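Local coordinates for insulinase family protease (Yersinia pestis, PDB 3GO9), which probably hydrolyses peptides or proteins as a member of the insulinase (M16) protease family, at residues W171-R175 / Y325-Q329; P256-E262 / L441-K447; N311-L315 / N340-N344. All blocks are in the same frame, centred on the assembly; numbering follows the deposited sequence.

Interaction 1 (W171-R175 / Y325-Q329)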
ATOM      1  N   TRP A 171       3.710  -2.262 -17.499  1.00 15.27           N
ATOM      2  CA  TRP A 171       3.281  -1.033 -16.831  1.00 15.16           C
ATOM      3  C   TRP A 171       4.323  -0.511 -15.815  1.00 14.99           C
ATOM      4  O   TRP A 171       4.631   0.678 -15.758  1.00 12.86           O
ATOM      5  CB  TRP A 171       1.948  -1.199 -16.126  1.00 15.16           C
ATOM      6  CG  TRP A 171       1.671  -0.158 -15.140  1.00 15.80           C
ATOM      7  CD1 TRP A 171       1.679  -0.319 -13.800  1.00 19.74           C
ATOM      8  CD2 TRP A 171       1.434   1.255 -15.369  1.00 15.01           C
ATOM      9  NE1 TRP A 171       1.451   0.867 -13.177  1.00 20.13           N
ATOM     10  CE2 TRP A 171       1.274   1.849 -14.107  1.00 17.80           C
ATOM     11  CE3 TRP A 171       1.348   2.056 -16.505  1.00 17.14           C
ATOM     12  CZ2 TRP A 171       1.028   3.209 -13.938  1.00 18.57           C
ATOM     13  CZ3 TRP A 171       1.077   3.449 -16.341  1.00 18.21           C
ATOM     14  CH2 TRP A 171       0.928   3.994 -15.053  1.00 19.90           C
ATOM     15  N   TRP A 172       4.811  -1.399 -14.955  1.00 14.04           N
ATOM     16  CA  TRP A 172       5.812  -0.987 -13.999  1.00 13.12           C
ATOM     17  C   TRP A 172       7.108  -0.523 -14.650  1.00 12.26           C
ATOM     18  O   TRP A 172       7.632   0.527 -14.245  1.00 13.25           O
ATOM     19  CB  TRP A 172       6.021  -2.087 -12.926  1.00 13.78           C
ATOM     20  CG  TRP A 172       6.887  -1.596 -11.790  1.00 13.55           C
ATOM     21  CD1 TRP A 172       8.085  -2.098 -11.418  1.00 12.34           C
ATOM     22  CD2 TRP A 172       6.603  -0.501 -10.891  1.00 12.58           C
ATOM     23  NE1 TRP A 172       8.588  -1.377 -10.347  1.00 11.70           N
ATOM     24  CE2 TRP A 172       7.698  -0.398 -10.001  1.00 12.97           C
ATOM     25  CE3 TRP A 172       5.546   0.390 -10.749  1.00 13.67           C
ATOM     26  CZ2 TRP A 172       7.758   0.569  -9.017  1.00 14.52           C
ATOM     27  CZ3 TRP A 172       5.604   1.341  -9.733  1.00 14.17           C
ATOM     28  CH2 TRP A 172       6.702   1.433  -8.904  1.00 14.00           C
ATOM     29  N   ARG A 173       7.556  -1.227 -15.674  1.00 11.65           N
ATOM     30  CA  ARG A 173       8.729  -0.836 -16.470  1.00 12.62           C
ATOM     31  C   ARG A 173       8.544   0.547 -17.048  1.00 12.32           C
ATOM     32  O   ARG A 173       9.438   1.391 -16.958  1.00 14.09           O
ATOM     33  CB  ARG A 173       9.052  -1.826 -17.592  1.00 13.09           C
ATOM     34  CG  ARG A 173       9.464  -3.188 -17.109  1.00 15.54           C
ATOM     35  CD  ARG A 173      10.606  -3.111 -16.124  1.00 16.95           C
ATOM     36  NE  ARG A 173      11.027  -4.432 -15.706  1.00 18.83           N
ATOM     37  CZ  ARG A 173      11.862  -4.667 -14.707  1.00 18.62           C
ATOM     38  NH1 ARG A 173      12.399  -3.652 -14.017  1.00 22.50           N
ATOM     39  NH2 ARG A 173      12.172  -5.939 -14.414  1.00 16.54           N
ATOM     40  N   TYR A 174       7.354   0.837 -17.529  1.00 12.92           N
ATOM     41  CA  TYR A 174       7.075   2.201 -18.033  1.00 11.44           C
ATOM     42  C   TYR A 174       7.096   3.228 -16.915  1.00 11.61           C
ATOM     43  O   TYR A 174       7.764   4.253 -17.004  1.00 11.04           O
ATOM     44  CB  TYR A 174       5.713   2.204 -18.749  1.00 11.62           C
ATOM     45  CG  TYR A 174       5.355   3.547 -19.315  1.00 11.71           C
ATOM     46  CD1 TYR A 174       6.002   4.052 -20.447  1.00 12.64           C
ATOM     47  CD2 TYR A 174       4.434   4.341 -18.720  1.00 12.33           C
ATOM     48  CE1 TYR A 174       5.679   5.287 -20.996  1.00 12.21           C
ATOM     49  CE2 TYR A 174       4.119   5.613 -19.248  1.00 12.67           C
ATOM     50  CZ  TYR A 174       4.751   6.076 -20.373  1.00 14.90           C
ATOM     51  OH  TYR A 174       4.458   7.323 -20.875  1.00 16.01           O
ATOM     52  N   ARG A 175       6.380   2.929 -15.829  1.00  9.14           N
ATOM     53  CA  ARG A 175       6.230   3.853 -14.755  1.00 10.82           C
ATOM     54  C   ARG A 175       7.531   4.209 -14.057  1.00 11.04           C
ATOM     55  O   ARG A 175       7.668   5.334 -13.590  1.00 12.01           O
ATOM     56  CB  ARG A 175       5.190   3.351 -13.736  1.00 10.25           C
ATOM     57  CG  ARG A 175       4.759   4.356 -12.695  1.00 11.40           C
ATOM     58  CD  ARG A 175       3.948   5.484 -13.271  1.00 15.25           C
ATOM     59  NE  ARG A 175       3.797   6.642 -12.372  1.00 15.44           N
ATOM     60  CZ  ARG A 175       4.717   7.593 -12.183  1.00 15.38           C
ATOM     61  NH1 ARG A 175       5.922   7.516 -12.741  1.00 13.13           N
ATOM     62  NH2 ARG A 175       4.438   8.601 -11.379  1.00 15.55           N
ATOM     63  N   TYR A 325       5.005   5.949  -3.260  1.00 18.41           N
ATOM     64  CA  TYR A 325       6.140   6.748  -3.685  1.00 19.87           C
ATOM     65  C   TYR A 325       5.870   8.245  -3.753  1.00 20.23           C
ATOM     66  O   TYR A 325       6.370   8.910  -4.650  1.00 21.70           O
ATOM     67  CB  TYR A 325       6.687   6.230  -5.038  1.00 21.17           C
ATOM     68  CG  TYR A 325       6.870   4.731  -5.041  1.00 21.05           C
ATOM     69  CD1 TYR A 325       7.953   4.163  -4.413  1.00 24.94           C
ATOM     70  CD2 TYR A 325       5.896   3.883  -5.584  1.00 22.91           C
ATOM     71  CE1 TYR A 325       8.104   2.779  -4.370  1.00 23.57           C
ATOM     72  CE2 TYR A 325       6.028   2.521  -5.530  1.00 25.54           C
ATOM     73  CZ  TYR A 325       7.157   1.988  -4.936  1.00 24.11           C
ATOM     74  OH  TYR A 325       7.307   0.638  -4.884  1.00 31.23           O
ATOM     75  N   GLN A 326       5.093   8.757  -2.798  1.00 20.46           N
ATOM     76  CA  GLN A 326       4.814  10.182  -2.625  1.00 21.18           C
ATOM     77  C   GLN A 326       3.984  10.729  -3.797  1.00 19.37           C
ATOM     78  O   GLN A 326       3.970  11.953  -4.008  1.00 18.29           O
ATOM     79  CB  GLN A 326       6.115  10.996  -2.412  1.00 22.94           C
ATOM     80  CG  GLN A 326       6.974  10.486  -1.228  1.00 27.95           C
ATOM     81  CD  GLN A 326       8.424  11.063  -1.155  1.00 33.51           C
ATOM     82  OE1 GLN A 326       9.142  10.795  -0.188  1.00 38.47           O
ATOM     83  NE2 GLN A 326       8.847  11.829  -2.169  1.00 36.93           N
ATOM     84  N   ARG A 327       3.355   9.831  -4.578  1.00 17.70           N
ATOM     85  CA  ARG A 327       2.431  10.252  -5.665  1.00 18.58           C
ATOM     86  C   ARG A 327       1.041   9.731  -5.395  1.00 16.87           C
ATOM     87  O   ARG A 327       0.888   8.640  -4.888  1.00 16.93           O
ATOM     88  CB  ARG A 327       2.815   9.699  -7.042  1.00 19.39           C
ATOM     89  CG  ARG A 327       4.258   9.622  -7.365  1.00 22.57           C
ATOM     90  CD  ARG A 327       4.818  10.840  -7.920  1.00 20.51           C
ATOM     91  NE  ARG A 327       4.032  11.510  -8.974  1.00 19.47           N
ATOM     92  CZ  ARG A 327       4.169  12.807  -9.260  1.00 18.32           C
ATOM     93  NH1 ARG A 327       5.061  13.550  -8.600  1.00 19.87           N
ATOM     94  NH2 ARG A 327       3.420  13.381 -10.190  1.00 18.25           N
ATOM     95  N   ALA A 328       0.029  10.497  -5.773  1.00 15.73           N
ATOM     96  CA  ALA A 328      -1.370  10.029  -5.723  1.00 15.62           C
ATOM     97  C   ALA A 328      -1.706   9.617  -7.149  1.00 15.82           C
ATOM     98  O   ALA A 328      -1.487  10.421  -8.072  1.00 16.21           O
ATOM     99  CB  ALA A 328      -2.318  11.135  -5.258  1.00 16.72           C
ATOM    100  N   GLN A 329      -2.199   8.385  -7.336  1.00 14.13           N
ATOM    101  CA  GLN A 329      -2.560   7.888  -8.661  1.00 15.18           C
ATOM    102  C   GLN A 329      -4.043   7.528  -8.631  1.00 14.63           C
ATOM    103  O   GLN A 329      -4.478   6.766  -7.756  1.00 17.39           O
ATOM    104  CB  GLN A 329      -1.722   6.688  -9.038  1.00 15.69           C
ATOM    105  CG  GLN A 329      -2.003   6.157 -10.429  1.00 20.23           C
ATOM    106  CD  GLN A 329      -1.222   4.878 -10.695  1.00 25.82           C
ATOM    107  OE1 GLN A 329      -1.727   3.767 -10.490  1.00 30.40           O
ATOM    108  NE2 GLN A 329       0.021   5.029 -11.132  1.00 24.88           N
TER
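Arg-175 and Gln-329 mark the nearest backbone approach of helix 171-175 and strand 327-329, yet their CA atoms are 11.4 Å apart; the axes, 15.0 Å apart at closest, run at 139° to each other. Long side chains span the gap, joining the M16 (insulinase) family region to the region matching the M16 inactive domain. Trp-172 and Tyr-325 reach in from opposite directions, Trp-172 CH2 lying 3.6 Å from Tyr-325 CE2. Their planes are inclined by 38° in an oblique aromatic pair, and Trp-172 NE1 is held by the hydroxyl of Tyr-111. Gln-329 stretches out fully (chi1 -177°) to set NE2 at the edge of the Trp-171 indole, 3.5 Å from CZ2, its amide steeply inclined to the ring. Arg-175 CB lies over the rim of one indole face. Arg-175 NH2 is 3.8 Å from Arg-327 NE, the guanidinium groups almost perpendicular. Asp-274 bridges them, OD1 to Arg-175 NH2 and OD2 to Arg-327 NH2, probably offsetting their like charge; Arg-175 NH2 also donates to Ala-250 O, whereas its buried NE has no partner. Asp-274 belongs to strand 267-276, next to strand 327-336, while Trp-171 rests on strands 257-261 and 440-446 of the same sheet.

Interaction 2 (P256-E262 / L441-K447); sequences PVSLMNE and LVLMQPK
Strands 257-261 and 441-446 pair in parallel, Val-257 beside Val-442 and Leu-259 beside Met-444, their axes 4.5 Å apart at closest and twisted by 31°. Main-chain bonds link Val-257, Leu-259 and Asn-261 to the odd-numbered residues from Leu-441 to Lys-447, starting with Val-257 N to Leu-441 O at 3.0 Å. The ladder persists to Lys-447 N, which donates to Asn-261 O from above the carbonyl plane, in a bond bent to 131° at the hydrogen. On one face Val-257 and Val-442 project together from neighbouring strands, CG1 to CG1 at 4.1 Å. Leu-259 CD1 rests against both Val-442 CG1 and the selenium of the selenomethionine Met-444, 3.9 Å from the latter. This face is covered by Trp-171 and Tyr-174 of helix 170-175. Strand 257-261 is the edge of a five-stranded mixed sheet; strand 440-446 pairs on its other side, antiparallel, with strand 267-276. On the opposite face a chi1 of 175° swings Ser-258 OG toward the neighbouring strand, where it donates to Gln-445 OE1, two residues past its bridge partner Leu-443, at 2.7 Å and on an in-plane lone pair. Val-452 N gives OE1 a second bond, and Gln-445 NE2 donates to Glu-449 OE2 and Pro-450 O, so four bonds fix the rotation of this buried amide. Pro-256 and Ser-258 also touch Val-454 of helix 454-465. At the far end Met-260, in one of two conformers, runs its selenium alongside Lys-447 CB at 3.6 Å, and Glu-262 CB packs on the same atom.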
ATOM      1  N   PRO A 256      -0.063   9.716 -24.518  1.00 15.13           N
ATOM      2  CA  PRO A 256      -0.712   8.395 -24.504  1.00 15.05           C
ATOM      3  C   PRO A 256       0.308   7.325 -24.847  1.00 16.29           C
ATOM      4  O   PRO A 256       1.291   7.597 -25.560  1.00 16.74           O
ATOM      5  CB  PRO A 256      -1.768   8.485 -25.598  1.00 15.12           C
ATOM      6  CG  PRO A 256      -1.165   9.495 -26.585  1.00 15.42           C
ATOM      7  CD  PRO A 256      -0.514  10.517 -25.682  1.00 14.30           C
ATOM      8  N   VAL A 257       0.083   6.130 -24.329  1.00 15.79           N
ATOM      9  CA  VAL A 257       1.012   5.042 -24.575  1.00 16.86           C
ATOM     10  C   VAL A 257       0.288   3.720 -24.693  1.00 17.24           C
ATOM     11  O   VAL A 257      -0.710   3.502 -24.039  1.00 15.12           O
ATOM     12  CB  VAL A 257       2.034   4.981 -23.472  1.00 17.22           C
ATOM     13  CG1 VAL A 257       1.372   4.660 -22.142  1.00 15.59           C
ATOM     14  CG2 VAL A 257       3.135   3.995 -23.830  1.00 19.42           C
ATOM     15  N   SER A 258       0.819   2.850 -25.551  1.00 17.66           N
ATOM     16  CA  SER A 258       0.352   1.469 -25.628  1.00 19.08           C
ATOM     17  C   SER A 258       1.458   0.580 -25.053  1.00 19.27           C
ATOM     18  O   SER A 258       2.635   0.777 -25.343  1.00 20.04           O
ATOM     19  CB  SER A 258      -0.001   1.067 -27.080  1.00 20.06           C
ATOM     20  OG  SER A 258      -0.361  -0.337 -27.162  1.00 23.16           O
ATOM     21  N   LEU A 259       1.061  -0.363 -24.226  1.00 19.91           N
ATOM     22  CA  LEU A 259       1.995  -1.294 -23.594  1.00 21.59           C
ATOM     23  C   LEU A 259       1.476  -2.663 -23.867  1.00 24.95           C
ATOM     24  O   LEU A 259       0.341  -2.982 -23.454  1.00 25.64           O
ATOM     25  CB  LEU A 259       2.049  -1.049 -22.103  1.00 20.67           C
ATOM     26  CG  LEU A 259       2.461   0.378 -21.752  1.00 17.82           C
ATOM     27  CD1 LEU A 259       2.310   0.606 -20.265  1.00 15.79           C
ATOM     28  CD2 LEU A 259       3.859   0.766 -22.134  1.00 17.10           C
HETATM   29  N   MSE A 260       2.289  -3.474 -24.569  1.00 27.55           N
HETATM   30  CA  MSE A 260       1.949  -4.887 -24.787  0.60 28.37           C
HETATM   31  C   MSE A 260       2.153  -5.643 -23.509  1.00 29.18           C
HETATM   32  O   MSE A 260       3.173  -5.473 -22.844  1.00 29.88           O
HETATM   33  CB  MSE A 260       2.819  -5.581 -25.832  0.60 28.58           C
HETATM   34  CG  MSE A 260       2.570  -7.110 -25.867  0.60 28.56           C
HETATM   35 SE   MSE A 260       3.797  -8.314 -24.911  0.36 29.34          SE
HETATM   36  CE  MSE A 260       3.579  -8.292 -23.004  0.60 27.39           C
ATOM     37  N   ASN A 261       1.199  -6.499 -23.194  1.00 30.65           N
ATOM     38  CA  ASN A 261       1.193  -7.263 -21.988  1.00 31.26           C
ATOM     39  C   ASN A 261       0.894  -8.732 -22.310  1.00 32.58           C
ATOM     40  O   ASN A 261      -0.060  -9.039 -23.022  1.00 32.62           O
ATOM     41  CB  ASN A 261       0.145  -6.680 -21.091  1.00 30.12           C
ATOM     42  CG  ASN A 261       0.040  -7.403 -19.795  1.00 31.25           C
ATOM     43  OD1 ASN A 261       0.620  -8.488 -19.609  1.00 34.84           O
ATOM     44  ND2 ASN A 261      -0.731  -6.834 -18.879  1.00 34.47           N
ATOM     45  N   GLU A 262       1.696  -9.654 -21.764  1.00 34.86           N
ATOM     46  CA  GLU A 262       1.543 -11.056 -22.153  1.00 35.46           C
ATOM     47  C   GLU A 262       0.527 -11.883 -21.335  1.00 34.82           C
ATOM     48  O   GLU A 262       0.215 -12.971 -21.767  1.00 36.09           O
ATOM     49  CB  GLU A 262       2.905 -11.756 -22.352  1.00 36.44           C
ATOM     50  CG  GLU A 262       3.803 -11.919 -21.155  1.00 38.43           C
ATOM     51  CD  GLU A 262       5.216 -12.325 -21.579  1.00 42.16           C
ATOM     52  OE1 GLU A 262       5.356 -13.266 -22.398  1.00 44.77           O
ATOM     53  OE2 GLU A 262       6.188 -11.689 -21.110  1.00 44.38           O
ATOM     54  N   LEU A 441      -3.819   8.668 -21.163  1.00 10.57           N
ATOM     55  CA  LEU A 441      -4.337   7.410 -21.707  1.00 10.59           C
ATOM     56  C   LEU A 441      -3.279   6.342 -21.724  1.00 10.15           C
ATOM     57  O   LEU A 441      -2.272   6.452 -22.440  1.00 11.13           O
ATOM     58  CB  LEU A 441      -4.904   7.564 -23.108  1.00 10.41           C
ATOM     59  CG  LEU A 441      -5.958   8.621 -23.332  1.00 15.96           C
ATOM     60  CD1 LEU A 441      -6.414   8.616 -24.827  1.00 17.00           C
ATOM     61  CD2 LEU A 441      -7.117   8.404 -22.391  1.00 16.45           C
ATOM     62  N   VAL A 442      -3.538   5.256 -21.005  1.00 10.24           N
ATOM     63  CA  VAL A 442      -2.601   4.144 -20.959  1.00 10.24           C
ATOM     64  C   VAL A 442      -3.337   2.893 -21.440  1.00 11.68           C
ATOM     65  O   VAL A 442      -4.207   2.397 -20.748  1.00 12.77           O
ATOM     66  CB  VAL A 442      -2.048   3.955 -19.560  1.00 10.74           C
ATOM     67  CG1 VAL A 442      -1.130   2.689 -19.579  1.00 11.49           C
ATOM     68  CG2 VAL A 442      -1.309   5.217 -19.062  1.00 12.04           C
ATOM     69  N   LEU A 443      -2.952   2.387 -22.590  1.00 12.56           N
ATOM     70  CA  LEU A 443      -3.640   1.234 -23.208  1.00 12.54           C
ATOM     71  C   LEU A 443      -2.762   0.024 -23.039  1.00 14.41           C
ATOM     72  O   LEU A 443      -1.666  -0.004 -23.611  1.00 15.32           O
ATOM     73  CB  LEU A 443      -3.849   1.454 -24.686  1.00 12.47           C
ATOM     74  CG  LEU A 443      -4.605   0.301 -25.380  1.00 13.08           C
ATOM     75  CD1 LEU A 443      -6.009   0.094 -24.840  1.00 12.11           C
ATOM     76  CD2 LEU A 443      -4.632   0.540 -26.836  1.00 14.47           C
HETATM   77  N   MSE A 444      -3.281  -0.985 -22.351  1.00 15.72           N
HETATM   78  CA  MSE A 444      -2.566  -2.265 -22.279  1.00 17.87           C
HETATM   79  C   MSE A 444      -3.196  -3.157 -23.349  1.00 18.36           C
HETATM   80  O   MSE A 444      -4.412  -3.235 -23.425  1.00 18.84           O
HETATM   81  CB  MSE A 444      -2.736  -2.911 -20.934  1.00 18.80           C
HETATM   82  CG  MSE A 444      -2.807  -1.962 -19.800  1.00 24.13           C
HETATM   83 SE   MSE A 444      -1.061  -1.205 -19.387  0.60 32.70          SE
HETATM   84  CE  MSE A 444      -0.635  -2.811 -18.395  1.00 29.63           C
ATOM     85  N   GLN A 445      -2.374  -3.764 -24.192  1.00 18.67           N
ATOM     86  CA  GLN A 445      -2.853  -4.762 -25.156  1.00 18.98           C
ATOM     87  C   GLN A 445      -2.295  -6.160 -24.875  1.00 21.12           C
ATOM     88  O   GLN A 445      -1.190  -6.291 -24.329  1.00 22.12           O
ATOM     89  CB  GLN A 445      -2.463  -4.350 -26.532  1.00 19.56           C
ATOM     90  CG  GLN A 445      -3.236  -3.128 -26.970  1.00 20.73           C
ATOM     91  CD  GLN A 445      -2.943  -2.736 -28.365  1.00 21.66           C
ATOM     92  OE1 GLN A 445      -2.154  -1.813 -28.594  1.00 19.39           O
ATOM     93  NE2 GLN A 445      -3.570  -3.406 -29.321  1.00 22.62           N
ATOM     94  N   PRO A 446      -3.076  -7.205 -25.209  1.00 20.80           N
ATOM     95  CA  PRO A 446      -2.501  -8.585 -25.089  1.00 22.39           C
ATOM     96  C   PRO A 446      -1.364  -8.814 -26.052  1.00 22.74           C
ATOM     97  O   PRO A 446      -1.395  -8.295 -27.173  1.00 23.88           O
ATOM     98  CB  PRO A 446      -3.686  -9.479 -25.474  1.00 20.48           C
ATOM     99  CG  PRO A 446      -4.923  -8.644 -25.196  1.00 21.58           C
ATOM    100  CD  PRO A 446      -4.502  -7.243 -25.598  1.00 21.27           C
ATOM    101  N   LYS A 447      -0.376  -9.633 -25.662  1.00 25.74           N
ATOM    102  CA  LYS A 447       0.670 -10.028 -26.620  1.00 26.97           C
ATOM    103  C   LYS A 447       0.042 -10.609 -27.886  1.00 26.83           C
ATOM    104  O   LYS A 447      -0.919 -11.362 -27.800  1.00 27.69           O
ATOM    105  CB  LYS A 447       1.669 -11.046 -26.025  1.00 27.80           C
ATOM    106  CG  LYS A 447       2.791 -11.394 -27.037  1.00 28.94           C
ATOM    107  CD  LYS A 447       3.722 -12.493 -26.542  1.00 33.28           C
ATOM    108  CE  LYS A 447       4.201 -13.372 -27.719  1.00 33.80           C
ATOM    109  NZ  LYS A 447       5.533 -13.987 -27.478  1.00 34.11           N
TER

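Interaction 3 (N311-L315 / N340-N344)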
ATOM      1  N   ASN A 311     -26.402  -0.880 -21.178  1.00 14.98           N
ATOM      2  CA  ASN A 311     -25.374  -1.871 -21.453  1.00 17.16           C
ATOM      3  C   ASN A 311     -24.492  -1.421 -22.619  1.00 16.21           C
ATOM      4  O   ASN A 311     -24.992  -0.953 -23.668  1.00 13.18           O
ATOM      5  CB  ASN A 311     -25.971  -3.239 -21.781  1.00 18.98           C
ATOM      6  CG  ASN A 311     -26.823  -3.809 -20.656  1.00 23.47           C
ATOM      7  OD1 ASN A 311     -26.518  -3.623 -19.477  1.00 30.60           O
ATOM      8  ND2 ASN A 311     -27.900  -4.501 -21.022  1.00 28.70           N
ATOM      9  N   GLN A 312     -23.184  -1.576 -22.418  1.00 16.85           N
ATOM     10  CA  GLN A 312     -22.152  -1.331 -23.438  1.00 17.81           C
ATOM     11  C   GLN A 312     -21.464  -2.672 -23.739  1.00 19.27           C
ATOM     12  O   GLN A 312     -20.962  -3.323 -22.823  1.00 21.17           O
ATOM     13  CB  GLN A 312     -21.092  -0.326 -22.943  1.00 17.88           C
ATOM     14  CG  GLN A 312     -21.611   1.040 -22.573  1.00 17.02           C
ATOM     15  CD  GLN A 312     -22.441   1.686 -23.669  1.00 17.61           C
ATOM     16  OE1 GLN A 312     -21.960   1.825 -24.787  1.00 18.52           O
ATOM     17  NE2 GLN A 312     -23.714   2.037 -23.366  1.00 14.22           N
ATOM     18  N   LYS A 313     -21.364  -3.015 -25.012  1.00 18.99           N
ATOM     19  CA  LYS A 313     -20.860  -4.338 -25.459  0.60 19.35           C
ATOM     20  C   LYS A 313     -19.474  -4.670 -24.885  1.00 18.95           C
ATOM     21  O   LYS A 313     -18.483  -4.019 -25.219  1.00 18.12           O
ATOM     22  CB  LYS A 313     -20.800  -4.378 -27.007  0.60 19.92           C
ATOM     23  CG  LYS A 313     -20.486  -5.753 -27.630  0.60 21.21           C
ATOM     24  CD  LYS A 313     -21.701  -6.349 -28.358  0.60 23.63           C
ATOM     25  CE  LYS A 313     -21.458  -7.783 -28.807  0.60 24.45           C
ATOM     26  NZ  LYS A 313     -22.495  -8.200 -29.783  0.60 26.87           N
ATOM     27  N   ASN A 314     -19.415  -5.682 -24.014  1.00 18.60           N
ATOM     28  CA  ASN A 314     -18.167  -6.212 -23.481  1.00 17.63           C
ATOM     29  C   ASN A 314     -17.331  -5.263 -22.608  1.00 18.13           C
ATOM     30  O   ASN A 314     -16.114  -5.441 -22.482  1.00 17.47           O
ATOM     31  CB  ASN A 314     -17.313  -6.739 -24.630  1.00 17.54           C
ATOM     32  CG  ASN A 314     -18.045  -7.744 -25.472  1.00 20.59           C
ATOM     33  OD1 ASN A 314     -18.659  -8.644 -24.928  1.00 23.15           O
ATOM     34  ND2 ASN A 314     -17.980  -7.609 -26.797  1.00 22.92           N
ATOM     35  N   LEU A 315     -17.983  -4.286 -22.001  1.00 17.86           N
ATOM     36  CA  LEU A 315     -17.269  -3.338 -21.124  1.00 17.87           C
ATOM     37  C   LEU A 315     -17.327  -3.752 -19.681  1.00 17.98           C
ATOM     38  O   LEU A 315     -18.444  -3.937 -19.174  1.00 19.15           O
ATOM     39  CB  LEU A 315     -17.868  -1.947 -21.235  1.00 17.12           C
ATOM     40  CG  LEU A 315     -17.183  -0.837 -20.439  1.00 16.56           C
ATOM     41  CD1 LEU A 315     -15.652  -0.795 -20.629  1.00 17.41           C
ATOM     42  CD2 LEU A 315     -17.812   0.506 -20.784  1.00 17.91           C
ATOM     43  N   ASN A 340     -14.166  -3.353 -29.456  1.00 13.22           N
ATOM     44  CA  ASN A 340     -15.131  -2.473 -28.796  1.00 13.20           C
ATOM     45  C   ASN A 340     -14.471  -1.283 -28.093  1.00 11.87           C
ATOM     46  O   ASN A 340     -15.149  -0.497 -27.462  1.00 11.07           O
ATOM     47  CB  ASN A 340     -15.898  -3.267 -27.746  1.00 12.96           C
ATOM     48  CG  ASN A 340     -16.561  -4.512 -28.304  1.00 15.15           C
ATOM     49  OD1 ASN A 340     -16.288  -5.624 -27.852  1.00 17.67           O
ATOM     50  ND2 ASN A 340     -17.429  -4.335 -29.262  1.00 17.33           N
ATOM     51  N   LEU A 341     -13.159  -1.136 -28.231  1.00 11.46           N
ATOM     52  CA  LEU A 341     -12.399  -0.091 -27.547  1.00 11.55           C
ATOM     53  C   LEU A 341     -12.886   1.334 -27.803  1.00 12.23           C
ATOM     54  O   LEU A 341     -13.157   2.063 -26.849  1.00 11.55           O
ATOM     55  CB  LEU A 341     -10.935  -0.196 -27.945  1.00 13.06           C
ATOM     56  CG  LEU A 341      -9.973   0.828 -27.337  1.00 12.54           C
ATOM     57  CD1 LEU A 341      -9.882   0.869 -25.807  1.00 13.27           C
ATOM     58  CD2 LEU A 341      -8.557   0.578 -27.924  1.00 15.78           C
ATOM     59  N   THR A 342     -12.967   1.738 -29.064  1.00 12.50           N
ATOM     60  CA  THR A 342     -13.361   3.110 -29.374  1.00 13.21           C
ATOM     61  C   THR A 342     -14.778   3.421 -28.860  1.00 11.83           C
ATOM     62  O   THR A 342     -14.989   4.450 -28.244  1.00 12.16           O
ATOM     63  CB  THR A 342     -13.236   3.429 -30.839  1.00 14.76           C
ATOM     64  OG1 THR A 342     -11.913   3.160 -31.315  1.00 15.69           O
ATOM     65  CG2 THR A 342     -13.578   4.877 -31.083  1.00 16.90           C
ATOM     66  N   ALA A 343     -15.724   2.510 -29.040  1.00 11.44           N
ATOM     67  CA  ALA A 343     -17.092   2.715 -28.534  1.00 11.95           C
ATOM     68  C   ALA A 343     -17.118   2.832 -27.013  1.00 11.33           C
ATOM     69  O   ALA A 343     -17.791   3.692 -26.459  1.00 11.84           O
ATOM     70  CB  ALA A 343     -18.014   1.571 -28.998  1.00 12.65           C
ATOM     71  N   ASN A 344     -16.366   1.970 -26.329  1.00 10.76           N
ATOM     72  CA  ASN A 344     -16.362   1.940 -24.889  1.00 10.50           C
ATOM     73  C   ASN A 344     -15.650   3.145 -24.273  1.00 11.04           C
ATOM     74  O   ASN A 344     -16.114   3.734 -23.295  1.00 10.10           O
ATOM     75  CB  ASN A 344     -15.814   0.596 -24.367  1.00 10.69           C
ATOM     76  CG  ASN A 344     -16.857  -0.515 -24.417  1.00 10.68           C
ATOM     77  OD1 ASN A 344     -18.051  -0.221 -24.341  1.00 16.47           O
ATOM     78  ND2 ASN A 344     -16.425  -1.779 -24.606  1.00 12.12           N
TER
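A type II beta turn from Gln-312 to Leu-315 follows helix 283-309 and leads into strand 316-324, an edge of the five-stranded sheet; Asn-340 and Asn-344 fasten it to the start of helix 341-358. The hairpin of strands 316-324 and 327-336 lies between the segments in the chain, so the contact joins its lead-in and exit. Asn-314, with positive phi at the third position of the turn, donates from ND2 to Asn-340 OD1 at 2.8 Å. The bond is nearly straight, 171° at the hydrogen, and lies in the Asn-314 amide plane, but meets OD1 from above the Asn-340 carbonyl plane. Asn-340 CG sits beside its backbone N (chi1 -55°), which turns this amide toward the turn. One helical turn on, Asn-344 ND2 reaches Lys-313 O at 3.1 Å, also nearly straight but tilted from the carbonyl plane. ND2 is bonded to Thr-336 OG1 as well, so the buried nitrogen ties the helix both to the turn and to the end of strand 327-336. Leu-315 runs antiparallel alongside Asn-344, CB, CD1 and CD2 against the amide, and also touches Phe-347 and Leu-334. Asn-344 OD1 lodges among carbons, 3.6 Å from Leu-315 CB and 3.3 Å from Gln-312 CB.

In the fold
All three contacts bear on the five-stranded sheet. Interactions 1 and 2 touch directly: Trp-171 CB lies 3.8 Å from Met-444 CE, and Tyr-174 CE1 is 4.0 Å from Val-257 CG2, so helix 170-175 meets two strands through interaction 2 and a third through interaction 1. Interaction 3 is centred about 17 Å from the centre of interaction 2; Leu-341, in its helical segment, touches Leu-443 at 4.0 Å, CD2 to CD1. Interactions 1 and 3 do not touch, their nearest atoms being about 15 Å apart. Interaction 1 comes close to a metal, the Gln-329 side chain being about 5 Å from a bound zinc ion.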